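CAS6A (Thermus thermophilus, PDB 4C97) belongs to the Cas6 family of CRISPR antiviral defence and probably acts as an endoribonuclease that cuts precursor CRISPR RNA into guide-sized units. Local coordinates at residues Ala9-Leu14 with Ala58-Val63. The protein carries 1 engineered substitution. Numbering follows the deposited sequence.
Sequences ALVLVL and AAWARV
Leu10 and Val63 exchange two backbone hydrogen bonds, Leu12 and Ala61 exchange two more, and the strand segments 9-14 and 58-63 run antiparallel at 155°. Leu12 N to Ala61 O is the shortest bond of the set, at 2.7 Å, with its donor tilted 29° from the carbonyl plane. At the end of the segment Leu14 N bonds to Ala59 O at 3.1 Å, and a water links Leu14 O, to which it donates, with Ala59 N, from which it accepts. Val11 with Arg62 and Val13 with Trp60 are the intervening non-hydrogen-bonded pairs, where CA-H groups also point at carbonyl oxygens, as from Arg62 CA to Leu10 O at 3.2 Å.

The side chains alternate between two faces. On that of Leu10, Leu12, Leu14, Ala61 and Val63, Leu14 reaches diagonally: CG lies anti to its own carbonyl carbon (chi1 -58°), and CD1 comes within 4.2 Å of Ala61 CB. Leu25 and Phe29 of helix 22-36 and Leu78 of helix 68-79 pack against this face. On the other, Val11 CG1 meets Trp60 CB at 3.9 Å, the two side chains crossing obliquely, while the indole extends away to stack on Trp104. Arg62 NH2 lies 3.3 Å from Ala9 CB, an oblique contact of the guanidinium; its NE and NH2 bond to the carbonyls of Trp104 and Phe223, so the buried guanidinium joins this sheet to helix 209-225. A sulfate ion, probably from the crystallisation liquor, lies about 4 Å from the Trp60 side chain.

Central antiparallel strands with two helices packed on one face are consistent with the ferredoxin-like (RAMP) fold of Cas6 proteins, here its N-terminal sheet, in which strand 6-15 pairs with 58-65 on one side and 91-109 on the other.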
ATOM      1  N   ALA A   9      -3.661  -5.931  -6.479  1.00 14.43           N
ATOM      2  CA  ALA A   9      -4.224  -4.589  -6.371  1.00 14.24           C
ATOM      3  C   ALA A   9      -5.019  -4.378  -7.631  1.00 13.14           C
ATOM      4  O   ALA A   9      -4.471  -4.318  -8.742  1.00 14.11           O
ATOM      5  CB  ALA A   9      -3.119  -3.547  -6.254  1.00 13.50           C
ATOM      6  N   LEU A  10      -6.337  -4.297  -7.454  1.00 11.75           N
ATOM      7  CA  LEU A  10      -7.225  -4.040  -8.562  1.00 12.30           C
ATOM      8  C   LEU A  10      -7.648  -2.586  -8.570  1.00 12.93           C
ATOM      9  O   LEU A  10      -7.996  -2.018  -7.519  1.00 14.33           O
ATOM     10  CB  LEU A  10      -8.457  -4.924  -8.445  1.00 15.80           C
ATOM     11  CG  LEU A  10      -8.272  -6.388  -8.838  1.00 25.22           C
ATOM     12  CD1 LEU A  10      -7.336  -7.117  -7.905  1.00 30.86           C
ATOM     13  CD2 LEU A  10      -9.639  -7.073  -8.847  1.00 29.20           C
ATOM     14  N   VAL A  11      -7.636  -1.995  -9.759  1.00 14.08           N
ATOM     15  CA  VAL A  11      -8.003  -0.597  -9.932  1.00 12.83           C
ATOM     16  C   VAL A  11      -9.385  -0.455 -10.557  1.00 17.27           C
ATOM     17  O   VAL A  11      -9.675  -1.067 -11.589  1.00 15.18           O
ATOM     18  CB  VAL A  11      -6.982   0.154 -10.788  1.00 13.04           C
ATOM     19  CG1 VAL A  11      -7.489   1.552 -11.144  1.00 15.71           C
ATOM     20  CG2 VAL A  11      -5.630   0.281 -10.037  1.00 14.26           C
ATOM     21  N   LEU A  12     -10.231   0.350  -9.922  1.00 15.81           N
ATOM     22  CA  LEU A  12     -11.544   0.700 -10.478  1.00 14.99           C
ATOM     23  C   LEU A  12     -11.424   2.050 -11.156  1.00 15.58           C
ATOM     24  O   LEU A  12     -11.228   3.085 -10.482  1.00 15.29           O
ATOM     25  CB  LEU A  12     -12.613   0.796  -9.378  1.00 16.85           C
ATOM     26  CG  LEU A  12     -13.140  -0.494  -8.753  1.00 27.23           C
ATOM     27  CD1 LEU A  12     -12.029  -1.446  -8.352  1.00 36.12           C
ATOM     28  CD2 LEU A  12     -14.019  -0.161  -7.549  1.00 29.45           C
ATOM     29  N   VAL A  13     -11.547   2.025 -12.481  1.00 16.63           N
ATOM     30  CA  VAL A  13     -11.515   3.228 -13.293  1.00 17.65           C
ATOM     31  C   VAL A  13     -12.912   3.828 -13.230  1.00 21.60           C
ATOM     32  O   VAL A  13     -13.894   3.156 -13.525  1.00 21.80           O
ATOM     33  CB  VAL A  13     -11.114   2.931 -14.747  1.00 21.82           C
ATOM     34  CG1 VAL A  13     -11.148   4.194 -15.592  1.00 22.40           C
ATOM     35  CG2 VAL A  13      -9.741   2.304 -14.789  1.00 23.08           C
ATOM     36  N   LEU A  14     -12.996   5.093 -12.828  1.00 19.63           N
ATOM     37  CA  LEU A  14     -14.280   5.675 -12.445  1.00 19.89           C
ATOM     38  C   LEU A  14     -14.705   6.786 -13.379  1.00 22.67           C
ATOM     39  O   LEU A  14     -13.900   7.627 -13.756  1.00 27.33           O
ATOM     40  CB  LEU A  14     -14.188   6.238 -11.020  1.00 18.96           C
ATOM     41  CG  LEU A  14     -13.781   5.240  -9.938  1.00 17.42           C
ATOM     42  CD1 LEU A  14     -13.514   5.986  -8.628  1.00 21.24           C
ATOM     43  CD2 LEU A  14     -14.808   4.132  -9.753  1.00 17.69           C
ATOM     44  N   ALA A  58     -10.826  11.836 -14.341  1.00 29.45           N
ATOM     45  CA  ALA A  58      -9.987  10.657 -14.555  1.00 30.99           C
ATOM     46  C   ALA A  58      -9.572  10.104 -13.200  1.00 24.95           C
ATOM     47  O   ALA A  58      -8.378   9.925 -12.905  1.00 25.00           O
ATOM     48  CB  ALA A  58      -8.769  11.006 -15.397  1.00 32.66           C
ATOM     49  N   ALA A  59     -10.582   9.840 -12.381  1.00 24.89           N
ATOM     50  CA  ALA A  59     -10.389   9.360 -11.023  1.00 25.73           C
ATOM     51  C   ALA A  59     -10.383   7.847 -11.000  1.00 16.64           C
ATOM     52  O   ALA A  59     -10.922   7.186 -11.894  1.00 18.03           O
ATOM     53  CB  ALA A  59     -11.491   9.896 -10.109  1.00 25.55           C
ATOM     54  N   TRP A  60      -9.744   7.295  -9.985  1.00 17.29           N
ATOM     55  CA  TRP A  60      -9.784   5.862  -9.805  1.00 14.44           C
ATOM     56  C   TRP A  60      -9.725   5.497  -8.335  1.00 13.14           C
ATOM     57  O   TRP A  60      -9.315   6.296  -7.486  1.00 12.78           O
ATOM     58  CB  TRP A  60      -8.634   5.193 -10.557  1.00 15.64           C
ATOM     59  CG  TRP A  60      -7.277   5.797 -10.240  1.00 14.43           C
ATOM     60  CD1 TRP A  60      -6.652   6.792 -10.929  1.00 18.30           C
ATOM     61  CD2 TRP A  60      -6.394   5.425  -9.178  1.00 13.34           C
ATOM     62  NE1 TRP A  60      -5.437   7.081 -10.344  1.00 17.90           N
ATOM     63  CE2 TRP A  60      -5.259   6.258  -9.263  1.00 15.94           C
ATOM     64  CE3 TRP A  60      -6.451   4.489  -8.140  1.00 12.22           C
ATOM     65  CZ2 TRP A  60      -4.201   6.165  -8.371  1.00 15.13           C
ATOM     66  CZ3 TRP A  60      -5.408   4.409  -7.245  1.00 14.47           C
ATOM     67  CH2 TRP A  60      -4.298   5.246  -7.367  1.00 13.46           C
ATOM     68  N   ALA A  61     -10.131   4.266  -8.056  1.00 14.10           N
ATOM     69  CA  ALA A  61      -9.964   3.709  -6.726  1.00 13.28           C
ATOM     70  C   ALA A  61      -9.214   2.414  -6.852  1.00 11.65           C
ATOM     71  O   ALA A  61      -9.120   1.863  -7.946  1.00 13.03           O
ATOM     72  CB  ALA A  61     -11.286   3.487  -6.070  1.00 15.73           C
ATOM     73  N   ARG A  62      -8.679   1.924  -5.745  1.00 14.04           N
ATOM     74  CA  ARG A  62      -7.947   0.669  -5.782  1.00 16.62           C
ATOM     75  C   ARG A  62      -8.138  -0.147  -4.516  1.00 12.20           C
ATOM     76  O   ARG A  62      -8.244   0.387  -3.400  1.00 14.26           O
ATOM     77  CB  ARG A  62      -6.455   0.885  -6.109  1.00 21.29           C
ATOM     78  CG  ARG A  62      -5.533   0.858  -4.948  1.00 25.87           C
ATOM     79  CD  ARG A  62      -4.141   1.372  -5.331  1.00 15.96           C
ATOM     80  NE  ARG A  62      -3.184   0.393  -5.842  1.00 15.29           N
ATOM     81  CZ  ARG A  62      -2.098  -0.031  -5.187  1.00 13.95           C
ATOM     82  NH1 ARG A  62      -1.848   0.373  -3.940  1.00 14.46           N
ATOM     83  NH2 ARG A  62      -1.252  -0.866  -5.774  1.00 15.52           N
ATOM     84  N   VAL A  63      -8.229  -1.460  -4.729  1.00 12.57           N
ATOM     85  CA  VAL A  63      -8.438  -2.409  -3.658  1.00 12.32           C
ATOM     86  C   VAL A  63      -7.293  -3.399  -3.684  1.00 11.68           C
ATOM     87  O   VAL A  63      -7.112  -4.105  -4.683  1.00 12.92           O
ATOM     88  CB  VAL A  63      -9.765  -3.153  -3.845  1.00 11.30           C
ATOM     89  CG1 VAL A  63      -9.975  -4.196  -2.747  1.00 11.87           C
ATOM     90  CG2 VAL A  63     -10.910  -2.178  -3.874  1.00 17.84           C
TER
HETATM   91  O   HOH W   1     -13.384  10.332 -13.287  1.00 24.76           O